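Local coordinates for 8-demethyl-8-aminoriboflavin-5'-phosphate synthase (Streptomyces davawensis, PDB 5MLD), which catalyses the replacement of the C-8 methyl group of FMN by an amino group taken from glutamate, a step in roseoflavin biosynthesis, at residues Ile7-Leu12 with Ser17-Gln22; Ile87-Pro90 with Cys96-Ala99. All coordinates share one frame; numbering follows the deposited sequence.

Contact 1: residues Ile7-Leu12 with Ser17-Gln22; sequences ILNTTL and SRSQTQ. With 8DP (8-demethyl-8-aminoriboflavin-5'-phosphate), chain I.
Asn9, the last residue of strand 4-9, meets the start of helix 20-34 through its side-chain amide. With chi1 at -174° CG lies anti to the backbone N, which carries the amide across to Ser19 and Gln22. Asn9 ND2 gives one good bond to Gln22 OE1 at 2.9 Å, in the plane of both amides, which lie only 21° apart. Its second bond, to Ser19 OG at 3.4 Å, is straight but weak. The other end of the amide is used as well: Asn9 OD1 accepts from Thr11 N at 2.9 Å, closing an Asx turn. Asparagine suits this place because one planar group can fold the loop and hold the helix at once. Ser19 is the helix N-cap, its OG accepting from Gln22 N at 3.1 Å while donating to phosphate O1 of the bound aminoflavin over a very short 2.5 Å. A small hydroxyl that both gives and takes is what this junction needs. Thr21 adds two more donors to the same O1, its backbone N and its OG1, and O1 thus receives three bonds. Phosphate O2 is met by Gln20 N at 2.8 Å, and O3 by Thr11 OG1 at 2.6 Å; Arg13 NH2 also bonds the ligand. The phosphate therefore has donors from both segments, and the positive end of the helix dipole probably stabilises its charge. A phosphate seated between the first strand and the N-terminus of the following helix is characteristic of the flavodoxin-like fold.

Contact 2: residues Ile87-Pro90 with Cys96-Ala99; sequences IATP and CTSA. With 8DP (8-demethyl-8-aminoriboflavin-5'-phosphate), chain I.
Thr97 lies against Thr89 and Pro90, and its backbone N-H donates to Thr89 OG1 at 3.1 Å with an angle of 164°. From Thr97 CB, 4.1 Å from Thr89 OG1, the side chain forks. The methyl, CG2, lies over the face of the Pro90 ring, toward its CB-CG-CD side, 3.5 Å from Pro90 CD and 3.4 Å from Pro90 O. The hydroxyl, OG1, is held at chi1 64° between the backbone N and the carbonyl carbon; it bonds Thr10 O and caps the backbone N of Ala100. Threonine fits because one branch is a methyl and the other a hydroxyl that can cap a helix. Thr89 OG1 in turn donates to Pro90 O at 2.6 Å, in the carbonyl plane on a lone pair, so a single hydroxyl links its own strand, through the next residue's carbonyl, to the incoming chain. Cys96 CB packs at 3.7 Å from Thr89 OG1. Pro90 alone here touches the bound aminoflavin, its CG 3.5 Å from phosphate oxygen O3. Strand 84-92 runs parallel to neighbouring strands 4-9 and 125-132 and antiparallel to short strand 95-96, from which Cys96-Thr97 leads into helix 98-107; Glu105 of the second subunit packs on Thr97.

Overall arrangement
Both contacts are buried and sit toward the C-terminal ends of the adjacent strands 4-9 and 84-92, their centres about 8 Å apart. Each ties a strand to the start of a later helix whose N-cap is a hydroxyl; in contact 2 the short strand 95-96 intervenes. The chemistry differs with position. Contact 1 is rich in polar side chains and donates directly to the phosphate, whereas contact 2 rests on one backbone-to-hydroxyl bond and hydrocarbon packing, and only lines the pocket through Pro90. The two strands are joined by a probable backbone hydrogen bond, Leu8 O with Ala88 N at 2.8 Å. Both contacts also reach the second subunit, which places the pocket near a tetramer interface.

Contact 1: residues Ile7-Leu12 with Ser17-Gln22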
ATOM      1  N   ILE A   7      21.203   2.731  13.211  1.00 17.08           N
ATOM      2  CA  ILE A   7      20.585   3.388  12.059  1.00 15.32           C
ATOM      3  C   ILE A   7      21.140   2.731  10.812  1.00 16.92           C
ATOM      4  O   ILE A   7      22.354   2.747  10.601  1.00 16.57           O
ATOM      5  CB  ILE A   7      20.860   4.897  12.047  1.00 17.31           C
ATOM      6  CG1 ILE A   7      20.455   5.512  13.406  1.00 19.33           C
ATOM      7  CG2 ILE A   7      20.108   5.545  10.873  1.00 15.68           C
ATOM      8  CD1 ILE A   7      20.861   6.978  13.603  1.00 18.97           C
ATOM      9  N   LEU A   8      20.267   2.149   9.992  1.00 13.47           N
ATOM     10  CA  LEU A   8      20.696   1.432   8.788  1.00 17.86           C
ATOM     11  C   LEU A   8      20.379   2.305   7.581  1.00 15.45           C
ATOM     12  O   LEU A   8      19.212   2.472   7.221  1.00 17.75           O
ATOM     13  CB  LEU A   8      20.008   0.072   8.662  1.00 16.80           C
ATOM     14  CG  LEU A   8      20.204  -0.867   9.853  1.00 20.06           C
ATOM     15  CD1 LEU A   8      19.483  -2.195   9.594  1.00 18.50           C
ATOM     16  CD2 LEU A   8      21.688  -1.083  10.118  1.00 19.03           C
ATOM     17  N   ASN A   9      21.415   2.888   6.973  1.00 14.02           N
ATOM     18  CA  ASN A   9      21.234   3.590   5.709  1.00 17.10           C
ATOM     19  C   ASN A   9      21.150   2.542   4.608  1.00 17.32           C
ATOM     20  O   ASN A   9      22.137   1.852   4.322  1.00 15.20           O
ATOM     21  CB  ASN A   9      22.385   4.561   5.448  1.00 15.18           C
ATOM     22  CG  ASN A   9      22.142   5.394   4.224  1.00 17.71           C
ATOM     23  OD1 ASN A   9      21.353   5.009   3.366  1.00 16.63           O
ATOM     24  ND2 ASN A   9      22.802   6.542   4.136  1.00 16.95           N
ATOM     25  N   THR A  10      19.981   2.428   3.974  1.00 14.01           N
ATOM     26  CA  THR A  10      19.779   1.378   2.979  1.00 15.99           C
ATOM     27  C   THR A  10      19.882   1.904   1.546  1.00 14.95           C
ATOM     28  O   THR A  10      19.327   1.292   0.624  1.00 16.16           O
ATOM     29  CB  THR A  10      18.439   0.676   3.229  1.00 13.26           C
ATOM     30  OG1 THR A  10      17.380   1.630   3.210  1.00 14.15           O
ATOM     31  CG2 THR A  10      18.443   0.033   4.640  1.00 17.44           C
ATOM     32  N   THR A  11      20.604   3.008   1.346  1.00 14.78           N
ATOM     33  CA  THR A  11      20.902   3.489   0.003  1.00 17.15           C
ATOM     34  C   THR A  11      21.604   2.414  -0.824  1.00 17.73           C
ATOM     35  O   THR A  11      22.305   1.544  -0.297  1.00 13.49           O
ATOM     36  CB  THR A  11      21.796   4.736   0.073  1.00 19.98           C
ATOM     37  OG1 THR A  11      22.078   5.192  -1.253  1.00 14.92           O
ATOM     38  CG2 THR A  11      23.121   4.417   0.774  1.00 15.95           C
ATOM     39  N   LEU A  12      21.434   2.499  -2.140  1.00 16.74           N
ATOM     40  CA  LEU A  12      22.046   1.552  -3.059  1.00 15.11           C
ATOM     41  C   LEU A  12      23.437   1.958  -3.525  1.00 17.72           C
ATOM     42  O   LEU A  12      24.073   1.185  -4.251  1.00 18.67           O
ATOM     43  CB  LEU A  12      21.145   1.354  -4.282  1.00 15.86           C
ATOM     44  CG  LEU A  12      19.810   0.718  -3.910  1.00 18.56           C
ATOM     45  CD1 LEU A  12      18.938   0.597  -5.154  1.00 23.76           C
ATOM     46  CD2 LEU A  12      20.017  -0.641  -3.257  1.00 21.61           C
ATOM     47  N   SER A  17      30.040   7.406  -1.681  1.00 16.86           N
ATOM     48  CA  SER A  17      29.203   8.196  -2.571  1.00 20.48           C
ATOM     49  C   SER A  17      28.153   8.934  -1.757  1.00 21.38           C
ATOM     50  O   SER A  17      27.642   8.416  -0.766  1.00 16.94           O
ATOM     51  CB  SER A  17      28.546   7.311  -3.629  1.00 19.35           C
ATOM     52  OG  SER A  17      29.531   6.749  -4.468  1.00 22.30           O
ATOM     53  N   ARG A  18      27.876  10.173  -2.144  1.00 17.61           N
ATOM     54  CA  ARG A  18      27.018  11.023  -1.333  1.00 19.63           C
ATOM     55  C   ARG A  18      25.575  10.540  -1.406  1.00 19.16           C
ATOM     56  O   ARG A  18      25.036  10.327  -2.492  1.00 21.57           O
ATOM     57  CB  ARG A  18      27.138  12.471  -1.805  1.00 21.85           C
ATOM     58  CG  ARG A  18      26.529  13.458  -0.822  1.00 27.00           C
ATOM     59  CD  ARG A  18      26.885  14.896  -1.189  1.00 28.42           C
ATOM     60  NE  ARG A  18      26.928  15.118  -2.637  1.00 30.36           N
ATOM     61  CZ  ARG A  18      26.914  16.320  -3.221  1.00 28.33           C
ATOM     62  NH1 ARG A  18      26.838  17.418  -2.479  1.00 24.17           N
ATOM     63  NH2 ARG A  18      26.971  16.428  -4.548  1.00 26.70           N
ATOM     64  N   SER A  19      24.949  10.371  -0.243  1.00 17.82           N
ATOM     65  CA  SER A  19      23.587   9.861  -0.129  1.00 15.28           C
ATOM     66  C   SER A  19      22.649  10.965   0.349  1.00 17.01           C
ATOM     67  O   SER A  19      22.947  11.648   1.338  1.00 18.75           O
ATOM     68  CB  SER A  19      23.552   8.655   0.833  1.00 17.02           C
ATOM     69  OG  SER A  19      22.268   8.443   1.421  1.00 17.45           O
ATOM     70  N   GLN A  20      21.519  11.133  -0.357  1.00 14.96           N
ATOM     71  CA  GLN A  20      20.477  12.068   0.079  1.00 16.95           C
ATOM     72  C   GLN A  20      19.967  11.698   1.471  1.00 18.84           C
ATOM     73  O   GLN A  20      19.800  12.566   2.339  1.00 16.79           O
ATOM     74  CB  GLN A  20      19.304  12.083  -0.924  1.00 18.09           C
ATOM     75  CG  GLN A  20      19.667  12.173  -2.426  1.00 18.12           C
ATOM     76  CD  GLN A  20      20.302  13.492  -2.817  1.00 16.80           C
ATOM     77  OE1 GLN A  20      19.754  14.568  -2.552  1.00 20.22           O
ATOM     78  NE2 GLN A  20      21.480  13.418  -3.448  1.00 18.23           N
ATOM     79  N   THR A  21      19.689  10.410   1.683  1.00 20.00           N
ATOM     80  CA  THR A  21      19.115   9.939   2.939  1.00 17.84           C
ATOM     81  C   THR A  21      20.048  10.216   4.106  1.00 19.86           C
ATOM     82  O   THR A  21      19.588  10.488   5.225  1.00 17.39           O
ATOM     83  CB  THR A  21      18.834   8.435   2.862  1.00 18.16           C
ATOM     84  OG1 THR A  21      18.110   8.147   1.667  1.00 17.30           O
ATOM     85  CG2 THR A  21      17.996   7.984   4.048  1.00 21.21           C
ATOM     86  N   GLN A  22      21.360  10.153   3.855  1.00 16.59           N
ATOM     87  CA  GLN A  22      22.345  10.396   4.904  1.00 18.36           C
ATOM     88  C   GLN A  22      22.153  11.761   5.553  1.00 21.00           C
ATOM     89  O   GLN A  22      22.509  11.945   6.724  1.00 19.60           O
ATOM     90  CB  GLN A  22      23.757  10.264   4.316  1.00 19.74           C
ATOM     91  CG  GLN A  22      24.884  10.377   5.352  1.00 20.94           C
ATOM     92  CD  GLN A  22      24.885   9.212   6.326  1.00 19.86           C
ATOM     93  OE1 GLN A  22      24.504   8.097   5.976  1.00 19.36           O
ATOM     94  NE2 GLN A  22      25.309   9.469   7.561  1.00 21.91           N
TER
HETATM   95  C4  8DP I 301      14.797   8.464  -4.712  1.00 24.32           C
HETATM   96  C5  8DP I 301      14.132   8.855  -6.037  1.00 16.85           C
HETATM   97  C8  8DP I 301      15.337   5.419  -8.253  1.00 18.28           C
HETATM   98  N3  8DP I 301      11.398   5.640  -6.935  1.00 17.75           N
HETATM   99  C2  8DP I 301      16.861   9.441  -3.507  1.00 31.54           C
HETATM  100  N2  8DP I 301      16.689   5.281  -8.733  1.00 20.46           N
HETATM  101  N1  8DP I 301      13.165   7.730  -6.384  1.00 18.08           N
HETATM  102  C6  8DP I 301      13.589   6.637  -7.066  1.00 17.90           C
HETATM  103  O6  8DP I 301      16.931   8.917  -5.792  1.00 29.79           O
HETATM  104  N4  8DP I 301      11.437   8.870  -5.269  1.00 16.45           N
HETATM  105  C12 8DP I 301      12.686   5.593  -7.363  1.00 17.72           C
HETATM  106  C13 8DP I 301      11.877   7.788  -5.957  1.00 18.15           C
HETATM  107  C14 8DP I 301      10.994   6.733  -6.231  1.00 17.66           C
HETATM  108  C15 8DP I 301       9.677   6.848  -5.767  1.00 17.03           C
HETATM  109  C16 8DP I 301      10.188   8.934  -4.852  1.00 15.40           C
HETATM  110  C1  8DP I 301      18.298   8.973  -3.256  1.00 19.02           C
HETATM  111  C3  8DP I 301      16.329   8.511  -4.598  1.00 32.91           C
HETATM  112  C7  8DP I 301      14.924   6.563  -7.540  1.00 17.69           C
HETATM  113  C9  8DP I 301      14.409   4.374  -8.531  1.00 17.77           C
HETATM  114  O1  8DP I 301      20.344   8.051  -0.087  1.00 16.05           O
HETATM  115  P1  8DP I 301      20.083   8.126  -1.607  1.00 17.23           P
HETATM  116  O2  8DP I 301      21.060   9.173  -2.248  1.00 17.43           O
HETATM  117  O3  8DP I 301      20.243   6.768  -2.276  1.00 14.90           O
HETATM  118  O4  8DP I 301      18.581   8.675  -1.836  1.00 18.76           O
HETATM  119  O5  8DP I 301      16.165   9.394  -2.311  1.00 23.59           O
HETATM  120  O7  8DP I 301      14.148   8.102  -3.712  1.00 16.96           O
HETATM  121  C10 8DP I 301      14.833   3.142  -9.301  1.00 22.89           C
HETATM  122  C11 8DP I 301      13.116   4.467  -8.083  1.00 18.12           C
HETATM  123  O8  8DP I 301       8.747   5.833  -5.991  1.00 18.70           O
HETATM  124  N5  8DP I 301       9.310   7.940  -5.086  1.00 14.61           N
HETATM  125  O9  8DP I 301       9.708  10.048  -4.118  1.00 16.45           O

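Contact 2: residues Ile87-Pro90 with Cys96-Ala99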
ATOM      1  N   ILE A  87      15.391   2.337  10.489  1.00 17.32           N
ATOM      2  CA  ILE A  87      15.647   2.112   9.069  1.00 20.72           C
ATOM      3  C   ILE A  87      15.649   3.474   8.385  1.00 17.01           C
ATOM      4  O   ILE A  87      14.691   4.244   8.508  1.00 20.61           O
ATOM      5  CB  ILE A  87      14.600   1.183   8.440  1.00 18.47           C
ATOM      6  CG1 ILE A  87      14.532  -0.178   9.155  1.00 17.58           C
ATOM      7  CG2 ILE A  87      14.890   1.033   6.935  1.00 20.52           C
ATOM      8  CD1 ILE A  87      15.775  -1.011   9.031  1.00 25.18           C
ATOM      9  N   ALA A  88      16.726   3.784   7.685  1.00 12.93           N
ATOM     10  CA  ALA A  88      16.846   5.070   7.005  1.00 15.39           C
ATOM     11  C   ALA A  88      16.918   4.745   5.520  1.00 15.01           C
ATOM     12  O   ALA A  88      17.987   4.403   5.006  1.00 16.94           O
ATOM     13  CB  ALA A  88      18.061   5.855   7.483  1.00 15.65           C
ATOM     14  N   THR A  89      15.786   4.860   4.837  1.00 16.71           N
ATOM     15  CA  THR A  89      15.745   4.309   3.500  1.00 15.18           C
ATOM     16  C   THR A  89      15.372   5.368   2.472  1.00 18.91           C
ATOM     17  O   THR A  89      14.459   6.173   2.692  1.00 20.06           O
ATOM     18  CB  THR A  89      14.753   3.128   3.416  1.00 18.51           C
ATOM     19  OG1 THR A  89      14.807   2.563   2.101  1.00 16.07           O
ATOM     20  CG2 THR A  89      13.309   3.558   3.750  1.00 16.94           C
ATOM     21  N   PRO A  90      16.067   5.397   1.339  1.00 15.86           N
ATOM     22  CA  PRO A  90      15.497   6.051   0.163  1.00 17.32           C
ATOM     23  C   PRO A  90      14.239   5.304  -0.246  1.00 17.77           C
ATOM     24  O   PRO A  90      14.014   4.152   0.142  1.00 18.41           O
ATOM     25  CB  PRO A  90      16.596   5.915  -0.902  1.00 17.39           C
ATOM     26  CG  PRO A  90      17.799   5.396  -0.208  1.00 18.57           C
ATOM     27  CD  PRO A  90      17.336   4.711   1.042  1.00 15.18           C
ATOM     28  N   CYS A  96      10.491   0.776   0.269  1.00 14.98           N
ATOM     29  CA  CYS A  96      11.869   0.913   0.704  1.00 18.49           C
ATOM     30  C   CYS A  96      12.798   0.457  -0.427  1.00 14.66           C
ATOM     31  O   CYS A  96      12.353  -0.076  -1.451  1.00 16.87           O
ATOM     32  CB  CYS A  96      12.116   0.091   1.965  1.00 18.96           C
ATOM     33  SG  CYS A  96      11.742  -1.665   1.736  1.00 21.33           S
ATOM     34  N   THR A  97      14.102   0.662  -0.254  1.00 14.59           N
ATOM     35  CA  THR A  97      14.994   0.158  -1.299  1.00 14.83           C
ATOM     36  C   THR A  97      15.073  -1.368  -1.280  1.00 16.61           C
ATOM     37  O   THR A  97      14.695  -2.033  -0.308  1.00 13.59           O
ATOM     38  CB  THR A  97      16.411   0.706  -1.168  1.00 17.51           C
ATOM     39  OG1 THR A  97      16.987   0.255   0.070  1.00 18.39           O
ATOM     40  CG2 THR A  97      16.433   2.218  -1.259  1.00 15.32           C
ATOM     41  N   SER A  98      15.592  -1.934  -2.382  1.00 14.34           N
ATOM     42  CA  SER A  98      15.788  -3.381  -2.409  1.00 16.74           C
ATOM     43  C   SER A  98      16.770  -3.824  -1.331  1.00 16.01           C
ATOM     44  O   SER A  98      16.675  -4.956  -0.834  1.00 18.95           O
ATOM     45  CB  SER A  98      16.270  -3.848  -3.788  1.00 15.69           C
ATOM     46  OG  SER A  98      17.500  -3.232  -4.123  1.00 17.69           O
ATOM     47  N   ALA A  99      17.714  -2.948  -0.951  1.00 14.81           N
ATOM     48  CA  ALA A  99      18.656  -3.283   0.120  1.00 18.09           C
ATOM     49  C   ALA A  99      17.957  -3.429   1.469  1.00 16.22           C
ATOM     50  O   ALA A  99      18.240  -4.372   2.221  1.00 16.99           O
ATOM     51  CB  ALA A  99      19.754  -2.221   0.211  1.00 17.42           C
TER
HETATM   52  C4  8DP I 301      14.797   8.464  -4.712  1.00 24.32           C
HETATM   53  C5  8DP I 301      14.132   8.855  -6.037  1.00 16.85           C
HETATM   54  C8  8DP I 301      15.337   5.419  -8.253  1.00 18.28           C
HETATM   55  N3  8DP I 301      11.398   5.640  -6.935  1.00 17.75           N
HETATM   56  C2  8DP I 301      16.861   9.441  -3.507  1.00 31.54           C
HETATM   57  N2  8DP I 301      16.689   5.281  -8.733  1.00 20.46           N
HETATM   58  N1  8DP I 301      13.165   7.730  -6.384  1.00 18.08           N
HETATM   59  C6  8DP I 301      13.589   6.637  -7.066  1.00 17.90           C
HETATM   60  O6  8DP I 301      16.931   8.917  -5.792  1.00 29.79           O
HETATM   61  N4  8DP I 301      11.437   8.870  -5.269  1.00 16.45           N
HETATM   62  C12 8DP I 301      12.686   5.593  -7.363  1.00 17.72           C
HETATM   63  C13 8DP I 301      11.877   7.788  -5.957  1.00 18.15           C
HETATM   64  C14 8DP I 301      10.994   6.733  -6.231  1.00 17.66           C
HETATM   65  C15 8DP I 301       9.677   6.848  -5.767  1.00 17.03           C
HETATM   66  C16 8DP I 301      10.188   8.934  -4.852  1.00 15.40           C
HETATM   67  C1  8DP I 301      18.298   8.973  -3.256  1.00 19.02           C
HETATM   68  C3  8DP I 301      16.329   8.511  -4.598  1.00 32.91           C
HETATM   69  C7  8DP I 301      14.924   6.563  -7.540  1.00 17.69           C
HETATM   70  C9  8DP I 301      14.409   4.374  -8.531  1.00 17.77           C
HETATM   71  O1  8DP I 301      20.344   8.051  -0.087  1.00 16.05           O
HETATM   72  P1  8DP I 301      20.083   8.126  -1.607  1.00 17.23           P
HETATM   73  O2  8DP I 301      21.060   9.173  -2.248  1.00 17.43           O
HETATM   74  O3  8DP I 301      20.243   6.768  -2.276  1.00 14.90           O
HETATM   75  O4  8DP I 301      18.581   8.675  -1.836  1.00 18.76           O
HETATM   76  O5  8DP I 301      16.165   9.394  -2.311  1.00 23.59           O
HETATM   77  O7  8DP I 301      14.148   8.102  -3.712  1.00 16.96           O
HETATM   78  C10 8DP I 301      14.833   3.142  -9.301  1.00 22.89           C
HETATM   79  C11 8DP I 301      13.116   4.467  -8.083  1.00 18.12           C
HETATM   80  O8  8DP I 301       8.747   5.833  -5.991  1.00 18.70           O
HETATM   81  N5  8DP I 301       9.310   7.940  -5.086  1.00 14.61           N
HETATM   82  O9  8DP I 301       9.708  10.048  -4.118  1.00 16.45           O